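Local coordinates for lipoprotein (Colwellia psychrerythraea, PDB 3O0Y), which is of unknown function but belongs to the DUF885 family of the peptidase MA clan, and so may be related to metallopeptidases, at residues Val319-Leu324 against Asp494-Gln499; Trp130-Phe136 against Met547-Gln552; Thr512-Asp516 against Ile543-Met547. All coordinates share one frame. Numbering follows the deposited sequence.

Interaction 1. Residues Val319-Leu324 against Asp494-Gln499; sequences VMNEIL and DLGRLQ
Two antiparallel helices can be joined mainly by apolar side chains, with no hydrogen bond between them, and residues Val319-Leu324 and Asp494-Gln499 illustrate the case. Both segments are helical throughout; their axes approach to 10.3 Å at a crossing angle of -163°, with the CA atoms of Met320 and Leu495 6.4 Å apart. Asp494 (chi1 t) turns OD1 to its own helix, accepting from NE (2.9 Å) and NH2 (2.8 Å) of Arg497 in an i, i+3 salt bridge, while its OD2 lies 3.7 Å from Ile323 CD1. Leu495 (m, t) fills the space between the helices: its CG is 3.7 Å from Ile323 CG2, and its CD1 3.6 Å from Leu324 CD2. One turn on, Leu498 (m, t) points toward the partner helix, CD1 meeting Ile323 CD1 at 3.4 Å and Val319 CG1 at 3.9 Å, and CB meeting Met320 CG at 3.5 Å. Gln499 receives the tip of Met320 (m, t, p), whose CE lies 3.9 Å from Gln499 CB, but Gln499 NE2 is hydrogen-bonded to Thr532 O. Around this seam, helix 334-342 covers Met320, Leu324 and Gln499, whereas Tyr482 of helix 467-483 packs on Asp494 and Arg497.

Interaction 2. Residues Trp130-Phe136 against Met547-Gln552; sequences WMGLSPF and MAWPGQ
A Met-aromatic contact beside a T-shaped tryptophan pair fastens loop 130-136 to the chain leaving helix 536-548. Met131 (chi1 -135°, between wells) places SD 3.6 Å from the centroid of the Trp549 five-membered ring, 20° off its normal. Over that same face stands the edge of Trp130 (chi1 t), six-membered centroids 4.9 Å apart and planes at 71°, with Trp130 CH2 3.6 Å from Trp549 CZ3. The loop, with a corner at Leu133, runs between strand 126-128 and helix 144-154, and helix 284-296 also packs on it (Leu295 on Met131, Tyr287 on Pro135). Trp549 (chi1 m) is the first residue beyond the helix (phi/psi -122/57); the backbone then turns through Gly551 (phi 90°), Gln552 N hydrogen-bonded to Trp549 O at 3.2 Å. The segments run in opposite senses, with CA pairs Met131-Gln552 at 7.9 Å and Phe136-Ala548 at 6.8 Å. Pro135 CG lies 3.4 Å from Ala548 O at the helix end and 3.8 Å from Pro550 CD just beyond; water 1 links Phe136 N to Ala548 O, 2.9 Å from each.

Interaction 3. Residues Thr512-Asp516 against Ile543-Met547; sequences TGLHD and IERYM. With SO4 (sulfate ion), chain D.
At the apolar centre lies Leu514, in the last turn of helix 491-515. Its rotamer (m, t) directs CD1 between three residues on one side of the second helix, 4.0 Å from Tyr546 CB, 4.2 Å from Ile543 CG2 and 4.2 Å from Met547 CG. Residues 543-547 are helical throughout, residues 512-515 likewise, and Asp516 is the first to leave helical angles; the closest CA atoms are those of Leu514 and Met547, 7.3 Å apart. Next to this centre, His515 (chi1 m, chi2 -55°) leaves its helix sideways, yet its ring reaches the partner, and NE2 donates to Tyr546 O at 2.7 Å with an N-H...O angle of 162°. That carbonyl would ordinarily accept from the amide four residues on, but Pro550 has no N-H to give, so the imidazole satisfies it. Met547 O lies at the ring edge, 3.7 Å from His515 CE1, and ND1 is hydrogen-bonded to Ile278 N, so both ring nitrogens are engaged. Farther out, the Tyr546 hydroxyl binds Arg507 NE. Arg545, extended and out of reach of residues 512-516, bonds sulfate O4 through NH2 at 2.7 Å and weakly through NH1 at 3.2 Å. Arg504, Arg507 and Tyr556 also bind the ion, probably from the crystallisation liquor; the arginines could accommodate an anion. Two helices thus meet near their C-terminal ends, with a histidine taking up a last-turn carbonyl.

Overall arrangement
From the N terminus, the chain first meets interaction 2 at residues 130-136, and that contact stays open for more than four hundred residues. Within this span helix 302-326 opens interaction 1, which closes on residues 494-499. The same helix, 491-515, then runs on to open interaction 3 near its C-terminal end, so interactions 1 and 3 follow in series, their centres 26 Å apart. Interaction 3 closes on helix 536-548; interaction 2 closes immediately afterwards, enclosing both. Interactions 2 and 3 share Met547 and touch, Gln552 OE1 lying 2.9 Å from Arg545 NH1. Together they join the loop after strand 126-128 to helices 491-515 and 536-548, while interaction 1 ties helix 302-326 to helix 491-515.

Interaction 1. Residues Val319-Leu324 against Asp494-Gln499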
loop_
_atom_site.group_PDB
_atom_site.type_symbol
_atom_site.label_atom_id
_atom_site.label_comp_id
_atom_site.label_asym_id
_atom_site.label_seq_id
_atom_site.Cartn_x
_atom_site.Cartn_y
_atom_site.Cartn_z
ATOM N N VAL A 319 22.601 8.152 15.967
ATOM C CA VAL A 319 23.319 6.982 15.488
ATOM C C VAL A 319 24.025 7.268 14.160
ATOM O O VAL A 319 25.195 6.911 13.960
ATOM C CB VAL A 319 22.378 5.717 15.359
ATOM C CG1 VAL A 319 23.138 4.573 14.721
ATOM C CG2 VAL A 319 21.825 5.329 16.752
ATOM N N MET A 320 23.283 7.753 13.200
ATOM C CA MET A 320 23.838 8.113 11.891
ATOM C C MET A 320 25.016 9.080 12.038
ATOM O O MET A 320 26.002 8.933 11.363
ATOM C CB MET A 320 22.738 8.756 11.028
ATOM C CG MET A 320 21.658 7.781 10.580
ATOM S SD MET A 320 20.227 8.568 9.663
ATOM C CE MET A 320 21.088 8.803 8.047
ATOM N N ASN A 321 24.900 10.104 12.909
ATOM C CA ASN A 321 26.061 11.000 13.166
ATOM C C ASN A 321 27.331 10.249 13.527
ATOM O O ASN A 321 28.439 10.561 13.039
ATOM C CB ASN A 321 25.673 12.066 14.180
ATOM C CG ASN A 321 26.815 12.993 14.497
ATOM O OD1 ASN A 321 27.246 13.784 13.649
ATOM N ND2 ASN A 321 27.233 12.996 15.779
ATOM N N GLU A 322 27.235 9.240 14.391
ATOM C CA GLU A 322 28.409 8.502 14.775
ATOM C C GLU A 322 29.091 7.746 13.628
ATOM O O GLU A 322 30.319 7.730 13.480
ATOM C CB GLU A 322 28.114 7.465 15.853
ATOM C CG GLU A 322 27.671 8.035 17.154
ATOM C CD GLU A 322 28.641 8.912 17.861
ATOM O OE1 GLU A 322 29.860 8.846 17.616
ATOM O OE2 GLU A 322 28.159 9.646 18.755
ATOM N N ILE A 323 28.263 7.138 12.806
ATOM C CA ILE A 323 28.781 6.416 11.664
ATOM C C ILE A 323 29.413 7.387 10.684
ATOM O O ILE A 323 30.480 7.107 10.141
ATOM C CB ILE A 323 27.667 5.547 11.056
ATOM C CG1 ILE A 323 27.153 4.520 12.066
ATOM C CG2 ILE A 323 28.029 4.958 9.686
ATOM C CD1 ILE A 323 25.829 3.897 11.655
ATOM N N LEU A 324 28.723 8.514 10.402
ATOM C CA LEU A 324 29.258 9.553 9.558
ATOM C C LEU A 324 30.618 10.068 10.003
ATOM O O LEU A 324 31.538 10.190 9.195
ATOM C CB LEU A 324 28.250 10.714 9.349
ATOM C CG LEU A 324 27.092 10.385 8.404
ATOM C CD1 LEU A 324 25.901 11.264 8.737
ATOM C CD2 LEU A 324 27.527 10.483 6.889
ATOM N N ASP A 494 24.592 0.950 5.224
ATOM C CA ASP A 494 24.010 1.016 6.550
ATOM C C ASP A 494 23.412 2.368 6.815
ATOM O O ASP A 494 22.310 2.490 7.312
ATOM C CB ASP A 494 25.082 0.674 7.604
ATOM C CG ASP A 494 24.517 0.396 8.971
ATOM O OD1 ASP A 494 23.354 -0.065 9.094
ATOM O OD2 ASP A 494 25.292 0.595 9.980
ATOM N N LEU A 495 24.112 3.405 6.442
ATOM C CA LEU A 495 23.504 4.742 6.495
ATOM C C LEU A 495 22.267 4.912 5.673
ATOM O O LEU A 495 21.324 5.602 6.119
ATOM C CB LEU A 495 24.542 5.812 6.110
ATOM C CG LEU A 495 25.669 6.135 7.087
ATOM C CD1 LEU A 495 26.808 6.975 6.448
ATOM C CD2 LEU A 495 25.077 6.907 8.337
ATOM N N GLY A 496 22.214 4.256 4.523
ATOM C CA GLY A 496 20.993 4.244 3.744
ATOM C C GLY A 496 19.812 3.546 4.477
ATOM O O GLY A 496 18.671 4.047 4.438
ATOM N N ARG A 497 20.094 2.428 5.143
ATOM C CA ARG A 497 19.117 1.786 5.964
ATOM C C ARG A 497 18.631 2.691 7.073
ATOM O O ARG A 497 17.416 2.837 7.253
ATOM C CB ARG A 497 19.639 0.523 6.606
ATOM C CG ARG A 497 18.762 -0.108 7.622
ATOM C CD ARG A 497 19.525 -1.291 8.276
ATOM N NE ARG A 497 20.593 -0.848 9.155
ATOM C CZ ARG A 497 20.509 -0.679 10.482
ATOM N NH1 ARG A 497 19.413 -0.846 11.120
ATOM N NH2 ARG A 497 21.594 -0.473 11.212
ATOM N N LEU A 498 19.582 3.342 7.748
ATOM C CA LEU A 498 19.202 4.205 8.877
ATOM C C LEU A 498 18.462 5.446 8.356
ATOM O O LEU A 498 17.515 5.887 9.012
ATOM C CB LEU A 498 20.430 4.578 9.705
ATOM C CG LEU A 498 21.019 3.384 10.477
ATOM C CD1 LEU A 498 22.465 3.764 10.915
ATOM C CD2 LEU A 498 20.131 3.097 11.659
ATOM N N GLN A 499 18.834 5.986 7.173
ATOM C CA GLN A 499 18.110 7.078 6.568
ATOM C C GLN A 499 16.655 6.723 6.292
ATOM O O GLN A 499 15.764 7.546 6.531
ATOM C CB GLN A 499 18.724 7.497 5.274
ATOM C CG GLN A 499 18.105 8.703 4.654
ATOM C CD GLN A 499 18.797 9.066 3.327
ATOM O OE1 GLN A 499 19.193 8.159 2.555
ATOM N NE2 GLN A 499 18.880 10.381 3.033
#

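Interaction 2. Residues Trp130-Phe136 against Met547-Gln552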
loop_
_atom_site.group_PDB
_atom_site.type_symbol
_atom_site.label_atom_id
_atom_site.label_comp_id
_atom_site.label_asym_id
_atom_site.label_seq_id
_atom_site.Cartn_x
_atom_site.Cartn_y
_atom_site.Cartn_z
ATOM N N TRP A 130 -7.565 -1.807 0.165
ATOM C CA TRP A 130 -6.305 -1.760 0.936
ATOM C C TRP A 130 -6.424 -0.903 2.188
ATOM O O TRP A 130 -6.153 -1.378 3.286
ATOM C CB TRP A 130 -5.147 -1.304 0.017
ATOM C CG TRP A 130 -3.990 -0.713 0.715
ATOM C CD1 TRP A 130 -3.100 -1.411 1.525
ATOM C CD2 TRP A 130 -3.536 0.636 0.682
ATOM N NE1 TRP A 130 -2.153 -0.555 2.016
ATOM C CE2 TRP A 130 -2.412 0.717 1.532
ATOM C CE3 TRP A 130 -3.987 1.808 0.040
ATOM C CZ2 TRP A 130 -1.722 1.909 1.734
ATOM C CZ3 TRP A 130 -3.306 2.998 0.263
ATOM C CH2 TRP A 130 -2.164 3.017 1.047
ATOM N N MET A 131 -6.857 0.353 2.024
ATOM C CA MET A 131 -6.782 1.354 3.088
ATOM C C MET A 131 -8.020 1.474 3.926
ATOM O O MET A 131 -8.001 2.201 4.918
ATOM C CB MET A 131 -6.415 2.753 2.499
ATOM C CG MET A 131 -5.354 3.534 3.265
ATOM S SD MET A 131 -4.809 5.183 2.767
ATOM C CE MET A 131 -6.223 6.069 3.440
ATOM N N GLY A 132 -9.057 0.698 3.607
ATOM C CA GLY A 132 -10.344 0.852 4.281
ATOM C C GLY A 132 -10.951 2.203 3.956
ATOM O O GLY A 132 -10.845 2.686 2.818
ATOM N N LEU A 133 -11.538 2.858 4.966
ATOM C CA LEU A 133 -12.167 4.141 4.711
ATOM C C LEU A 133 -11.115 5.147 4.250
ATOM O O LEU A 133 -10.138 5.405 4.966
ATOM C CB LEU A 133 -12.873 4.671 5.939
ATOM C CG LEU A 133 -13.571 6.054 5.877
ATOM C CD1 LEU A 133 -14.634 6.135 4.776
ATOM C CD2 LEU A 133 -14.126 6.428 7.289
ATOM N N SER A 134 -11.364 5.770 3.094
ATOM C CA SER A 134 -10.427 6.690 2.513
ATOM C C SER A 134 -11.203 7.997 2.257
ATOM O O SER A 134 -12.251 7.938 1.723
ATOM C CB SER A 134 -9.914 6.109 1.238
ATOM O OG SER A 134 -9.212 4.892 1.486
ATOM N N PRO A 135 -10.610 9.143 2.574
ATOM C CA PRO A 135 -11.472 10.367 2.690
ATOM C C PRO A 135 -11.833 11.059 1.404
ATOM O O PRO A 135 -12.868 11.769 1.371
ATOM C CB PRO A 135 -10.616 11.289 3.555
ATOM C CG PRO A 135 -9.191 10.856 3.364
ATOM C CD PRO A 135 -9.269 9.359 3.197
ATOM N N PHE A 136 -11.019 10.948 0.359
ATOM C CA PHE A 136 -11.209 11.759 -0.870
ATOM C C PHE A 136 -11.322 10.853 -2.099
ATOM O O PHE A 136 -10.305 10.254 -2.548
ATOM C CB PHE A 136 -10.085 12.749 -0.998
ATOM C CG PHE A 136 -9.926 13.637 0.227
ATOM C CD1 PHE A 136 -10.987 14.383 0.720
ATOM C CD2 PHE A 136 -8.738 13.678 0.910
ATOM C CE1 PHE A 136 -10.841 15.126 1.870
ATOM C CE2 PHE A 136 -8.596 14.442 2.088
ATOM C CZ PHE A 136 -9.656 15.159 2.558
ATOM N N MET A 547 -1.364 14.092 3.296
ATOM C CA MET A 547 -2.575 14.954 3.335
ATOM C C MET A 547 -3.806 14.193 2.796
ATOM O O MET A 547 -4.878 14.337 3.324
ATOM C CB MET A 547 -2.383 16.253 2.550
ATOM C CG MET A 547 -1.415 17.289 3.158
ATOM S SD MET A 547 -0.843 18.652 2.029
ATOM C CE MET A 547 -2.505 19.244 1.479
ATOM N N ALA A 548 -3.628 13.343 1.790
ATOM C CA ALA A 548 -4.718 12.550 1.163
ATOM C C ALA A 548 -5.018 11.291 1.933
ATOM O O ALA A 548 -6.115 10.751 1.809
ATOM C CB ALA A 548 -4.323 12.151 -0.308
ATOM N N TRP A 549 -4.015 10.761 2.653
ATOM C CA TRP A 549 -4.091 9.481 3.399
ATOM C C TRP A 549 -3.814 9.625 4.892
ATOM O O TRP A 549 -2.899 9.036 5.425
ATOM C CB TRP A 549 -3.080 8.471 2.852
ATOM C CG TRP A 549 -3.272 8.001 1.489
ATOM C CD1 TRP A 549 -4.378 8.131 0.694
ATOM C CD2 TRP A 549 -2.341 7.207 0.733
ATOM N NE1 TRP A 549 -4.169 7.519 -0.514
ATOM C CE2 TRP A 549 -2.924 6.954 -0.519
ATOM C CE3 TRP A 549 -1.059 6.718 0.982
ATOM C CZ2 TRP A 549 -2.272 6.230 -1.506
ATOM C CZ3 TRP A 549 -0.396 6.030 0.000
ATOM C CH2 TRP A 549 -1.017 5.754 -1.221
ATOM N N PRO A 550 -4.571 10.463 5.605
ATOM C CA PRO A 550 -4.330 10.609 7.020
ATOM C C PRO A 550 -4.221 9.319 7.807
ATOM O O PRO A 550 -5.066 8.437 7.727
ATOM C CB PRO A 550 -5.524 11.444 7.523
ATOM C CG PRO A 550 -6.285 11.774 6.363
ATOM C CD PRO A 550 -5.876 10.936 5.209
ATOM N N GLY A 551 -3.123 9.231 8.562
ATOM C CA GLY A 551 -2.802 8.121 9.438
ATOM C C GLY A 551 -2.004 6.994 8.843
ATOM O O GLY A 551 -1.397 6.194 9.602
ATOM N N GLN A 552 -2.037 6.851 7.531
ATOM C CA GLN A 552 -1.419 5.718 6.827
ATOM C C GLN A 552 0.085 5.723 7.107
ATOM O O GLN A 552 0.652 4.624 7.297
ATOM C CB GLN A 552 -1.735 5.633 5.329
ATOM C CG GLN A 552 -1.226 4.347 4.633
ATOM C CD GLN A 552 0.237 4.278 4.328
ATOM O OE1 GLN A 552 0.876 5.299 4.048
ATOM N NE2 GLN A 552 0.803 3.023 4.259
HETATM O O HOH W 1 -8.308 10.087 0.108
#

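Interaction 3. Residues Thr512-Asp516 against Ile543-Met547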
loop_
_atom_site.group_PDB
_atom_site.type_symbol
_atom_site.label_atom_id
_atom_site.label_comp_id
_atom_site.label_asym_id
_atom_site.label_seq_id
_atom_site.Cartn_x
_atom_site.Cartn_y
_atom_site.Cartn_z
ATOM N N THR A 512 1.114 13.429 12.159
ATOM C CA THR A 512 0.425 14.017 13.335
ATOM C C THR A 512 0.514 15.568 13.277
ATOM O O THR A 512 -0.389 16.280 13.703
ATOM C CB THR A 512 0.988 13.513 14.635
ATOM O OG1 THR A 512 2.426 13.708 14.699
ATOM C CG2 THR A 512 0.727 12.025 14.834
ATOM N N GLY A 513 1.650 16.068 12.769
ATOM C CA GLY A 513 1.859 17.534 12.557
ATOM C C GLY A 513 0.739 18.144 11.740
ATOM O O GLY A 513 0.060 19.069 12.214
ATOM N N LEU A 514 0.586 17.655 10.531
ATOM C CA LEU A 514 -0.459 18.123 9.611
ATOM C C LEU A 514 -1.867 17.923 10.147
ATOM O O LEU A 514 -2.702 18.823 10.050
ATOM C CB LEU A 514 -0.358 17.318 8.311
ATOM C CG LEU A 514 0.813 17.633 7.420
ATOM C CD1 LEU A 514 1.048 16.418 6.454
ATOM C CD2 LEU A 514 0.638 18.909 6.632
ATOM N N HIS A 515 -2.163 16.739 10.660
ATOM C CA HIS A 515 -3.560 16.350 10.846
ATOM C C HIS A 515 -4.106 16.682 12.233
ATOM O O HIS A 515 -5.321 16.759 12.411
ATOM C CB HIS A 515 -3.708 14.865 10.560
ATOM C CG HIS A 515 -3.547 14.550 9.093
ATOM N ND1 HIS A 515 -4.312 15.176 8.123
ATOM C CD2 HIS A 515 -2.668 13.763 8.430
ATOM C CE1 HIS A 515 -3.969 14.711 6.937
ATOM N NE2 HIS A 515 -2.977 13.844 7.097
ATOM N N ASP A 516 -3.215 16.895 13.204
ATOM C CA ASP A 516 -3.601 17.295 14.580
ATOM C C ASP A 516 -3.004 18.611 15.080
ATOM O O ASP A 516 -3.728 19.425 15.705
ATOM C CB ASP A 516 -3.266 16.169 15.561
ATOM C CG ASP A 516 -3.673 16.524 17.015
ATOM O OD1 ASP A 516 -4.852 16.484 17.317
ATOM O OD2 ASP A 516 -2.795 16.900 17.793
ATOM N N ILE A 543 4.530 14.662 1.409
ATOM C CA ILE A 543 3.636 15.481 2.251
ATOM C C ILE A 543 2.211 15.534 1.632
ATOM O O ILE A 543 1.215 15.339 2.327
ATOM C CB ILE A 543 4.202 16.936 2.458
ATOM C CG1 ILE A 543 5.506 16.873 3.247
ATOM C CG2 ILE A 543 3.077 17.895 3.090
ATOM C CD1 ILE A 543 5.502 16.007 4.530
ATOM N N GLU A 544 2.095 15.664 0.307
ATOM C CA GLU A 544 0.767 15.645 -0.318
ATOM C C GLU A 544 0.055 14.285 -0.221
ATOM O O GLU A 544 -1.142 14.197 -0.086
ATOM C CB GLU A 544 0.805 16.167 -1.759
ATOM C CG GLU A 544 1.308 17.681 -1.764
ATOM C CD GLU A 544 1.389 18.342 -3.109
ATOM O OE1 GLU A 544 0.948 17.716 -4.105
ATOM O OE2 GLU A 544 1.787 19.537 -3.163
ATOM N N ARG A 545 0.820 13.210 -0.264
ATOM C CA ARG A 545 0.308 11.871 0.005
ATOM C C ARG A 545 -0.287 11.840 1.434
ATOM O O ARG A 545 -1.398 11.333 1.616
ATOM C CB ARG A 545 1.447 10.829 -0.113
ATOM C CG ARG A 545 1.211 9.536 0.602
ATOM C CD ARG A 545 2.435 8.618 0.454
ATOM N NE ARG A 545 2.433 7.575 1.446
ATOM C CZ ARG A 545 3.313 6.594 1.448
ATOM N NH1 ARG A 545 3.278 5.701 2.399
ATOM N NH2 ARG A 545 4.242 6.556 0.498
ATOM N N TYR A 546 0.447 12.338 2.414
ATOM C CA TYR A 546 0.013 12.234 3.840
ATOM C C TYR A 546 -1.270 12.997 4.030
ATOM O O TYR A 546 -2.184 12.607 4.794
ATOM C CB TYR A 546 1.066 12.716 4.825
ATOM C CG TYR A 546 2.413 12.027 4.654
ATOM C CD1 TYR A 546 2.543 10.785 4.090
ATOM C CD2 TYR A 546 3.552 12.689 4.998
ATOM C CE1 TYR A 546 3.813 10.239 3.913
ATOM C CE2 TYR A 546 4.821 12.130 4.819
ATOM C CZ TYR A 546 4.931 10.953 4.264
ATOM O OH TYR A 546 6.250 10.472 4.074
ATOM N N MET A 547 -1.364 14.092 3.296
ATOM C CA MET A 547 -2.575 14.954 3.335
ATOM C C MET A 547 -3.806 14.193 2.796
ATOM O O MET A 547 -4.878 14.337 3.324
ATOM C CB MET A 547 -2.383 16.253 2.550
ATOM C CG MET A 547 -1.415 17.289 3.158
ATOM S SD MET A 547 -0.843 18.652 2.029
ATOM C CE MET A 547 -2.505 19.244 1.479
HETATM S S SO4 D . 6.595 3.331 1.370
HETATM O O1 SO4 D . 7.462 3.347 2.579
HETATM O O2 SO4 D . 7.353 2.800 0.286
HETATM O O3 SO4 D . 5.428 2.428 1.518
HETATM O O4 SO4 D . 5.994 4.622 1.162
#